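Local coordinates for isomaltodextranase (Arthrobacter globiformis, PDB 5AWO), which hydrolyses the alpha-1,6-glucosidic linkages of dextran, removing successive isomaltose units from the non-reducing ends of the chains, at residues A425-G433 with T474-A482; A529-D540 with K598-D609. All coordinates share one frame; numbering follows the deposited sequence.

Contact 1 (A425-G433 with T474-A482); sequences AKDLGLATG and TRYPAAFAA. With PO4 (phosphate ion), chain B.
R475 leaves its strand with CG anti to the backbone N (chi1 -180°) and runs straight until a bend at chi3 (-66°), which turns the guanidinium against the loop at G429 and A431. There NH1 donates to the carbonyl O of G429 at 3.1 Å, in a nearly straight bond (167° at the hydrogen). The acceptor lies in the guanidinium plane, at its edge, whereas NH1 itself sits above the carbonyl plane of G429. The CB of A431 flanks the same group, 4.0 Å from R475 NH2. What fixes the rotation of the guanidinium is shared: NE forms a salt bridge to E607, and the ring of W605 makes a cation-pi contact.

The loop is the 425-433 connection of the C-terminal beta-sandwich domain that follows the GH27 catalytic barrel, while 474-482 belongs to the CBM35 carbohydrate-binding module, so this is an interface between two domains. The ring of P477 sits against the loop backbone, CG 3.1 Å from the carbonyl O of L428. P477 CG also meets CD2 of L430 at 3.9 Å, the two side chains crossing at about a right angle.

Further along, F480 meets both a leucine and a backbone carbonyl. CD2 of L428 comes to 3.8 Å from F480 CZ, again with the side chains crossed, and the carbonyl O of D427 lies at the ring edge, 3.6 Å from F480 CE2. W405 of strand 405-410 packs edge-to-face on F480 and also touches L428, L430 and P477. At the far end of the loop, K426 reaches away from the module, and its NZ donates to O1 of a phosphate ion at 2.7 Å; R450 binds the same ion, which probably came from the crystallisation liquor.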
loop_
_atom_site.group_PDB
_atom_site.type_symbol
_atom_site.label_atom_id
_atom_site.label_comp_id
_atom_site.label_asym_id
_atom_site.label_seq_id
_atom_site.Cartn_x
_atom_site.Cartn_y
_atom_site.Cartn_z
ATOM N N ALA A 425 19.180 -18.057 -5.921
ATOM C CA ALA A 425 18.692 -19.415 -5.658
ATOM C C ALA A 425 18.237 -19.564 -4.217
ATOM O O ALA A 425 17.064 -19.897 -3.975
ATOM C CB ALA A 425 19.764 -20.447 -5.995
ATOM N N LYS A 426 19.124 -19.295 -3.267
ATOM C CA LYS A 426 18.860 -19.597 -1.874
ATOM C C LYS A 426 17.827 -18.679 -1.231
ATOM O O LYS A 426 17.087 -19.101 -0.355
ATOM C CB LYS A 426 20.135 -19.561 -1.061
ATOM C CG LYS A 426 21.120 -20.627 -1.517
ATOM C CD LYS A 426 22.301 -20.749 -0.578
ATOM C CE LYS A 426 23.321 -19.649 -0.820
ATOM N NZ LYS A 426 24.633 -19.970 -0.184
ATOM N N ASP A 427 17.828 -17.416 -1.630
ATOM C CA ASP A 427 16.887 -16.458 -1.073
ATOM C C ASP A 427 15.653 -16.291 -1.944
ATOM O O ASP A 427 14.524 -16.417 -1.442
ATOM C CB ASP A 427 17.583 -15.102 -0.838
ATOM C CG ASP A 427 18.704 -15.181 0.164
ATOM O OD1 ASP A 427 18.542 -15.820 1.217
ATOM O OD2 ASP A 427 19.783 -14.575 -0.082
ATOM N N LEU A 428 15.816 -16.034 -3.245
ATOM C CA LEU A 428 14.661 -15.793 -4.130
ATOM C C LEU A 428 13.977 -17.069 -4.641
ATOM O O LEU A 428 12.795 -17.041 -4.940
ATOM C CB LEU A 428 15.029 -14.894 -5.307
ATOM C CG LEU A 428 15.648 -13.525 -4.947
ATOM C CD1 LEU A 428 15.828 -12.695 -6.194
ATOM C CD2 LEU A 428 14.852 -12.776 -3.882
ATOM N N GLY A 429 14.732 -18.162 -4.747
ATOM C CA GLY A 429 14.150 -19.456 -5.169
ATOM C C GLY A 429 14.125 -19.626 -6.675
ATOM O O GLY A 429 13.219 -20.256 -7.219
ATOM N N LEU A 430 15.095 -19.035 -7.359
ATOM C CA LEU A 430 15.208 -19.133 -8.818
ATOM C C LEU A 430 16.263 -20.160 -9.199
ATOM O O LEU A 430 17.180 -20.432 -8.435
ATOM C CB LEU A 430 15.594 -17.790 -9.417
ATOM C CG LEU A 430 14.764 -16.598 -8.967
ATOM C CD1 LEU A 430 15.319 -15.366 -9.652
ATOM C CD2 LEU A 430 13.292 -16.811 -9.271
ATOM N N ALA A 431 16.122 -20.716 -10.402
ATOM C CA ALA A 431 17.050 -21.722 -10.914
ATOM C C ALA A 431 18.004 -21.134 -11.974
ATOM O O ALA A 431 18.904 -21.835 -12.450
ATOM C CB ALA A 431 16.259 -22.879 -11.516
ATOM N N THR A 432 17.796 -19.860 -12.328
ATOM C CA THR A 432 18.339 -19.227 -13.541
ATOM C C THR A 432 19.453 -18.195 -13.368
ATOM O O THR A 432 20.068 -17.795 -14.349
ATOM C CB THR A 432 17.243 -18.410 -14.252
ATOM O OG1 THR A 432 16.678 -17.450 -13.335
ATOM C CG2 THR A 432 16.141 -19.314 -14.772
ATOM N N GLY A 433 19.652 -17.697 -12.156
ATOM C CA GLY A 433 20.448 -16.451 -12.004
ATOM C C GLY A 433 19.766 -15.310 -12.733
ATOM O O GLY A 433 18.571 -15.374 -13.046
ATOM N N THR A 474 8.982 -18.459 -17.138
ATOM C CA THR A 474 9.079 -17.443 -16.083
ATOM C C THR A 474 8.609 -18.045 -14.759
ATOM O O THR A 474 7.442 -18.453 -14.653
ATOM C CB THR A 474 8.200 -16.242 -16.418
ATOM O OG1 THR A 474 8.442 -15.817 -17.767
ATOM C CG2 THR A 474 8.485 -15.080 -15.459
ATOM N N ARG A 475 9.495 -18.066 -13.759
ATOM C CA ARG A 475 9.150 -18.544 -12.416
ATOM C C ARG A 475 8.794 -17.378 -11.464
ATOM O O ARG A 475 9.568 -16.431 -11.330
ATOM C CB ARG A 475 10.283 -19.359 -11.794
ATOM C CG ARG A 475 9.983 -19.887 -10.398
ATOM C CD ARG A 475 11.089 -20.670 -9.775
ATOM N NE ARG A 475 11.345 -21.922 -10.509
ATOM C CZ ARG A 475 12.259 -22.822 -10.160
ATOM N NH1 ARG A 475 13.053 -22.657 -9.101
ATOM N NH2 ARG A 475 12.410 -23.920 -10.918
ATOM N N TYR A 476 7.671 -17.539 -10.774
ATOM C CA TYR A 476 7.177 -16.631 -9.728
ATOM C C TYR A 476 7.138 -17.351 -8.387
ATOM O O TYR A 476 6.226 -18.131 -8.129
ATOM C CB TYR A 476 5.785 -16.138 -10.080
ATOM C CG TYR A 476 5.723 -15.429 -11.390
ATOM C CD1 TYR A 476 5.630 -16.141 -12.583
ATOM C CD2 TYR A 476 5.809 -14.035 -11.468
ATOM C CE1 TYR A 476 5.571 -15.485 -13.797
ATOM C CE2 TYR A 476 5.749 -13.368 -12.676
ATOM C CZ TYR A 476 5.653 -14.093 -13.852
ATOM O OH TYR A 476 5.591 -13.402 -15.044
ATOM N N PRO A 477 8.116 -17.087 -7.498
ATOM C CA PRO A 477 8.112 -17.658 -6.163
ATOM C C PRO A 477 6.945 -17.178 -5.297
ATOM O O PRO A 477 6.666 -15.984 -5.232
ATOM C CB PRO A 477 9.438 -17.176 -5.574
ATOM C CG PRO A 477 10.304 -16.973 -6.772
ATOM C CD PRO A 477 9.381 -16.361 -7.749
ATOM N N ALA A 478 6.249 -18.098 -4.641
ATOM C CA ALA A 478 5.060 -17.728 -3.871
ATOM C C ALA A 478 5.419 -16.908 -2.637
ATOM O O ALA A 478 4.616 -16.068 -2.200
ATOM C CB ALA A 478 4.284 -18.983 -3.460
ATOM N N ALA A 479 6.611 -17.129 -2.092
ATOM C CA ALA A 479 7.041 -16.454 -0.855
ATOM C C ALA A 479 7.274 -14.957 -1.064
ATOM O O ALA A 479 7.365 -14.233 -0.075
ATOM C CB ALA A 479 8.276 -17.101 -0.268
ATOM N N PHE A 480 7.374 -14.526 -2.316
ATOM C CA PHE A 480 7.501 -13.094 -2.635
ATOM C C PHE A 480 6.271 -12.491 -3.279
ATOM O O PHE A 480 6.293 -11.339 -3.663
ATOM C CB PHE A 480 8.759 -12.860 -3.485
ATOM C CG PHE A 480 10.012 -12.872 -2.675
ATOM C CD1 PHE A 480 10.402 -11.720 -2.000
ATOM C CD2 PHE A 480 10.784 -14.013 -2.531
ATOM C CE1 PHE A 480 11.521 -11.697 -1.209
ATOM C CE2 PHE A 480 11.921 -13.989 -1.742
ATOM C CZ PHE A 480 12.278 -12.840 -1.066
ATOM N N ALA A 481 5.182 -13.271 -3.417
ATOM C CA ALA A 481 3.937 -12.814 -3.995
ATOM C C ALA A 481 3.023 -12.206 -2.930
ATOM O O ALA A 481 3.473 -11.955 -1.822
ATOM C CB ALA A 481 3.246 -13.979 -4.717
ATOM N N ALA A 482 1.773 -11.936 -3.316
ATOM C CA ALA A 482 0.773 -11.375 -2.429
ATOM C C ALA A 482 -0.019 -12.479 -1.759
ATOM O O ALA A 482 -0.468 -13.401 -2.441
ATOM C CB ALA A 482 -0.150 -10.443 -3.193
HETATM P P PO4 B . 25.386 -16.339 -0.780
HETATM O O1 PO4 B . 25.985 -17.741 -0.860
HETATM O O2 PO4 B . 24.093 -16.446 0.054
HETATM O O3 PO4 B . 25.070 -15.794 -2.153
HETATM O O4 PO4 B . 26.349 -15.415 -0.085
#

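Contact 2 (A529-D540 with K598-D609); sequences AIRYRYANATGD and KGAINLNWIELD
R531 and D609 meet end-on: NH1 donates to OD2 at 2.9 Å and NH2 to OD1 at 3.0 Å, both syn but tilted out of the carboxylate plane. A bend at chi3 (-66°) brings the guanidinium back over the neighbouring strand, where NE and NH2 converge on OE1 of E607 from opposite faces of its carboxylate, which stands 82° to the guanidinium. D609 OD1 also bonds T473.

R533 is extended from CG to NE and lies across W605 in a CH-pi contact, CB over the face, 3.5 Å from the six-membered ring centroid. W605 has CG between its backbone N and carbonyl carbon (chi1 51°), laying the indole against R533, and its NE1 bonds D497. E607 OE2 sits over the opposite face, toward its rim. R533 NH1 bonds G495 O. On the sheet's other side, I530 lies alongside L608, and Y532 alongside I606, CD2 of Y532 3.8 Å from I606 CG2. N536 OD1 accepts from the backbone N of T538, an Asx turn, and also from its OG1.

The strands run antiparallel, with N604 and W605 both opposite R533: a classic beta bulge in a sheet of the beta-sandwich characteristic of CBM35 modules.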
loop_
_atom_site.group_PDB
_atom_site.type_symbol
_atom_site.label_atom_id
_atom_site.label_comp_id
_atom_site.label_asym_id
_atom_site.label_seq_id
_atom_site.Cartn_x
_atom_site.Cartn_y
_atom_site.Cartn_z
ATOM N N ALA A 529 0.768 -22.137 -21.073
ATOM C CA ALA A 529 1.119 -23.288 -20.207
ATOM C C ALA A 529 1.636 -22.927 -18.789
ATOM O O ALA A 529 2.685 -22.284 -18.641
ATOM C CB ALA A 529 2.151 -24.149 -20.893
ATOM N N ILE A 530 0.944 -23.407 -17.757
ATOM C CA ILE A 530 1.303 -23.087 -16.362
ATOM C C ILE A 530 1.698 -24.320 -15.546
ATOM O O ILE A 530 1.159 -25.407 -15.760
ATOM C CB ILE A 530 0.164 -22.327 -15.659
ATOM C CG1 ILE A 530 0.543 -21.980 -14.213
ATOM C CG2 ILE A 530 -1.146 -23.122 -15.667
ATOM C CD1 ILE A 530 -0.301 -20.872 -13.638
ATOM N N ARG A 531 2.633 -24.142 -14.608
ATOM C CA ARG A 531 3.044 -25.187 -13.673
ATOM C C ARG A 531 2.977 -24.685 -12.229
ATOM O O ARG A 531 3.210 -23.501 -11.984
ATOM C CB ARG A 531 4.453 -25.691 -13.997
ATOM C CG ARG A 531 4.549 -26.512 -15.287
ATOM C CD ARG A 531 5.974 -26.966 -15.588
ATOM N NE ARG A 531 6.881 -25.853 -15.888
ATOM C CZ ARG A 531 6.881 -25.138 -17.016
ATOM N NH1 ARG A 531 6.028 -25.398 -18.012
ATOM N NH2 ARG A 531 7.756 -24.138 -17.152
ATOM N N TYR A 532 2.682 -25.585 -11.295
ATOM C CA TYR A 532 2.552 -25.267 -9.868
ATOM C C TYR A 532 3.410 -26.234 -9.050
ATOM O O TYR A 532 3.131 -27.443 -9.028
ATOM C CB TYR A 532 1.088 -25.417 -9.409
ATOM C CG TYR A 532 0.016 -24.790 -10.264
ATOM C CD1 TYR A 532 -0.501 -25.452 -11.389
ATOM C CD2 TYR A 532 -0.571 -23.571 -9.915
ATOM C CE1 TYR A 532 -1.511 -24.887 -12.145
ATOM C CE2 TYR A 532 -1.574 -22.993 -10.677
ATOM C CZ TYR A 532 -2.062 -23.652 -11.797
ATOM O OH TYR A 532 -3.064 -23.054 -12.532
ATOM N N ARG A 533 4.465 -25.751 -8.391
ATOM C CA ARG A 533 5.235 -26.612 -7.504
ATOM C C ARG A 533 4.611 -26.553 -6.125
ATOM O O ARG A 533 4.457 -25.461 -5.550
ATOM C CB ARG A 533 6.733 -26.258 -7.445
ATOM C CG ARG A 533 7.568 -27.315 -6.740
ATOM C CD ARG A 533 9.067 -27.108 -6.897
ATOM N NE ARG A 533 9.833 -28.297 -6.499
ATOM C CZ ARG A 533 10.521 -28.461 -5.371
ATOM N NH1 ARG A 533 10.606 -27.503 -4.451
ATOM N NH2 ARG A 533 11.176 -29.592 -5.156
ATOM N N TYR A 534 4.274 -27.721 -5.589
ATOM C CA TYR A 534 3.411 -27.823 -4.423
ATOM C C TYR A 534 3.789 -29.017 -3.540
ATOM O O TYR A 534 4.493 -29.930 -3.987
ATOM C CB TYR A 534 1.949 -27.986 -4.885
ATOM C CG TYR A 534 1.647 -29.406 -5.333
ATOM C CD1 TYR A 534 1.970 -29.832 -6.615
ATOM C CD2 TYR A 534 1.105 -30.326 -4.448
ATOM C CE1 TYR A 534 1.723 -31.140 -7.021
ATOM C CE2 TYR A 534 0.861 -31.637 -4.845
ATOM C CZ TYR A 534 1.184 -32.029 -6.125
ATOM O OH TYR A 534 0.945 -33.341 -6.520
ATOM N N ALA A 535 3.332 -28.998 -2.294
ATOM C CA ALA A 535 3.327 -30.177 -1.412
ATOM C C ALA A 535 1.867 -30.457 -0.995
ATOM O O ALA A 535 1.054 -29.533 -0.873
ATOM C CB ALA A 535 4.188 -29.956 -0.190
ATOM N N ASN A 536 1.545 -31.738 -0.802
ATOM C CA ASN A 536 0.220 -32.173 -0.328
ATOM C C ASN A 536 0.316 -33.585 0.226
ATOM O O ASN A 536 0.358 -34.541 -0.548
ATOM C CB ASN A 536 -0.802 -32.170 -1.462
ATOM C CG ASN A 536 -2.089 -32.924 -1.108
ATOM O OD1 ASN A 536 -2.407 -33.111 0.058
ATOM N ND2 ASN A 536 -2.816 -33.342 -2.121
ATOM N N ALA A 537 0.384 -33.692 1.539
ATOM C CA ALA A 537 0.402 -34.987 2.221
ATOM C C ALA A 537 -0.849 -35.132 3.062
ATOM O O ALA A 537 -0.784 -35.596 4.183
ATOM C CB ALA A 537 1.641 -35.123 3.089
ATOM N N THR A 538 -1.982 -34.705 2.516
ATOM C CA THR A 538 -3.267 -34.867 3.201
ATOM C C THR A 538 -3.784 -36.310 3.137
ATOM O O THR A 538 -4.721 -36.653 3.854
ATOM C CB THR A 538 -4.359 -33.979 2.601
ATOM O OG1 THR A 538 -4.483 -34.243 1.206
ATOM C CG2 THR A 538 -4.035 -32.481 2.844
ATOM N N GLY A 539 -3.202 -37.118 2.256
ATOM C CA GLY A 539 -3.645 -38.509 2.057
ATOM C C GLY A 539 -4.610 -38.675 0.898
ATOM O O GLY A 539 -5.140 -39.766 0.681
ATOM N N ASP A 540 -4.855 -37.603 0.149
ATOM C CA ASP A 540 -5.805 -37.616 -0.953
ATOM C C ASP A 540 -5.524 -36.425 -1.874
ATOM O O ASP A 540 -4.781 -35.503 -1.496
ATOM C CB ASP A 540 -7.234 -37.554 -0.388
ATOM C CG ASP A 540 -8.289 -38.142 -1.326
ATOM O OD1 ASP A 540 -8.031 -38.362 -2.528
ATOM O OD2 ASP A 540 -9.423 -38.349 -0.848
ATOM N N LYS A 598 -11.034 -29.192 -1.990
ATOM C CA LYS A 598 -10.723 -30.359 -1.194
ATOM C C LYS A 598 -9.297 -30.279 -0.665
ATOM O O LYS A 598 -8.380 -29.949 -1.405
ATOM C CB LYS A 598 -10.870 -31.617 -2.058
ATOM C CG LYS A 598 -10.670 -32.919 -1.304
ATOM C CD LYS A 598 -10.958 -34.115 -2.206
ATOM C CE LYS A 598 -10.958 -35.412 -1.413
ATOM N NZ LYS A 598 -11.114 -36.599 -2.304
ATOM N N GLY A 599 -9.129 -30.580 0.610
ATOM C CA GLY A 599 -7.824 -30.762 1.219
ATOM C C GLY A 599 -7.022 -29.491 1.470
ATOM O O GLY A 599 -7.555 -28.482 1.952
ATOM N N ALA A 600 -5.732 -29.567 1.152
ATOM C CA ALA A 600 -4.799 -28.461 1.366
ATOM C C ALA A 600 -3.540 -28.673 0.521
ATOM O O ALA A 600 -3.206 -29.806 0.163
ATOM C CB ALA A 600 -4.436 -28.373 2.830
ATOM N N ILE A 601 -2.835 -27.585 0.199
ATOM C CA ILE A 601 -1.496 -27.682 -0.370
ATOM C C ILE A 601 -0.616 -26.636 0.262
ATOM O O ILE A 601 -1.107 -25.667 0.838
ATOM C CB ILE A 601 -1.416 -27.465 -1.899
ATOM C CG1 ILE A 601 -1.588 -25.980 -2.290
ATOM C CG2 ILE A 601 -2.391 -28.380 -2.634
ATOM C CD1 ILE A 601 -1.353 -25.702 -3.766
ATOM N N ASN A 602 0.683 -26.844 0.125
ATOM C CA ASN A 602 1.670 -25.765 0.318
ATOM C C ASN A 602 2.173 -25.406 -1.065
ATOM O O ASN A 602 2.390 -26.288 -1.895
ATOM C CB ASN A 602 2.798 -26.212 1.213
ATOM C CG ASN A 602 2.360 -26.401 2.654
ATOM O OD1 ASN A 602 1.433 -25.744 3.117
ATOM N ND2 ASN A 602 3.032 -27.293 3.376
ATOM N N LEU A 603 2.355 -24.116 -1.347
ATOM C CA LEU A 603 2.709 -23.681 -2.678
ATOM C C LEU A 603 4.092 -23.047 -2.680
ATOM O O LEU A 603 4.335 -22.100 -1.930
ATOM C CB LEU A 603 1.681 -22.689 -3.225
ATOM C CG LEU A 603 1.890 -22.241 -4.663
ATOM C CD1 LEU A 603 1.611 -23.374 -5.658
ATOM C CD2 LEU A 603 1.028 -21.040 -4.981
ATOM N N ASN A 604 4.978 -23.557 -3.537
ATOM C CA ASN A 604 6.335 -23.021 -3.682
ATOM C C ASN A 604 6.436 -21.975 -4.773
ATOM O O ASN A 604 6.978 -20.887 -4.543
ATOM C CB ASN A 604 7.295 -24.167 -3.977
ATOM C CG ASN A 604 8.749 -23.802 -3.753
ATOM O OD1 ASN A 604 9.107 -22.750 -3.174
ATOM N ND2 ASN A 604 9.596 -24.677 -4.179
ATOM N N TRP A 605 5.929 -22.264 -5.964
ATOM C CA TRP A 605 5.988 -21.340 -7.067
ATOM C C TRP A 605 5.019 -21.688 -8.163
ATOM O O TRP A 605 4.462 -22.802 -8.165
ATOM C CB TRP A 605 7.414 -21.206 -7.623
ATOM C CG TRP A 605 8.222 -22.471 -7.991
ATOM C CD1 TRP A 605 9.326 -22.912 -7.364
ATOM C CD2 TRP A 605 8.024 -23.358 -9.119
ATOM N NE1 TRP A 605 9.847 -24.033 -8.002
ATOM C CE2 TRP A 605 9.057 -24.317 -9.080
ATOM C CE3 TRP A 605 7.081 -23.429 -10.147
ATOM C CZ2 TRP A 605 9.158 -25.354 -10.027
ATOM C CZ3 TRP A 605 7.187 -24.467 -11.088
ATOM C CH2 TRP A 605 8.218 -25.401 -11.012
ATOM N N ILE A 606 4.750 -20.736 -9.039
ATOM C CA ILE A 606 4.182 -21.028 -10.348
ATOM C C ILE A 606 5.215 -20.712 -11.432
ATOM O O ILE A 606 6.137 -19.909 -11.231
ATOM C CB ILE A 606 2.843 -20.303 -10.640
ATOM C CG1 ILE A 606 3.030 -18.784 -10.778
ATOM C CG2 ILE A 606 1.809 -20.622 -9.566
ATOM C CD1 ILE A 606 1.811 -18.098 -11.329
ATOM N N GLU A 607 5.077 -21.379 -12.571
ATOM C CA GLU A 607 5.867 -21.089 -13.760
ATOM C C GLU A 607 4.951 -20.913 -14.942
ATOM O O GLU A 607 3.954 -21.641 -15.075
ATOM C CB GLU A 607 6.876 -22.193 -14.034
ATOM C CG GLU A 607 8.175 -22.013 -13.290
ATOM C CD GLU A 607 9.205 -23.054 -13.634
ATOM O OE1 GLU A 607 8.943 -23.863 -14.571
ATOM O OE2 GLU A 607 10.267 -23.057 -12.982
ATOM N N LEU A 608 5.254 -19.921 -15.772
ATOM C CA LEU A 608 4.546 -19.705 -17.020
ATOM C C LEU A 608 5.538 -19.820 -18.161
ATOM O O LEU A 608 6.726 -19.502 -18.003
ATOM C CB LEU A 608 3.888 -18.328 -17.061
ATOM C CG LEU A 608 2.571 -18.133 -16.322
ATOM C CD1 LEU A 608 1.463 -18.954 -16.981
ATOM C CD2 LEU A 608 2.711 -18.470 -14.843
ATOM N N ASP A 609 5.042 -20.297 -19.305
ATOM C CA ASP A 609 5.782 -20.275 -20.563
ATOM C C ASP A 609 5.096 -19.282 -21.484
ATOM O O ASP A 609 4.087 -19.601 -22.104
ATOM C CB ASP A 609 5.796 -21.662 -21.207
ATOM C CG ASP A 609 6.468 -22.708 -20.344
ATOM O OD1 ASP A 609 7.340 -22.367 -19.513
ATOM O OD2 ASP A 609 6.130 -23.891 -20.503
HETATM O O HOH W 1 2.379 -21.335 -23.321
#

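Overall arrangement
Contact 1 and contact 2 lie with their centres about 15 Å apart, on the same side of the chain's centre and away from the probable catalytic aspartates, D201 and D262. They come in series: 425-433 and 474-482 are both complete before 529-540 begins. Strand 601-609 links the two, since it pairs antiparallel with 473-477 on one side and with 526-535 on the other. T474 N and Y476 N reach the carbonyls of L608 and I606 in probable hydrogen bonds. Contact 2 thus lies within the CBM35 module, contact 1 joins that module to the preceding beta-sandwich domain, and the module's sheet reaches the interface through strand 473-477.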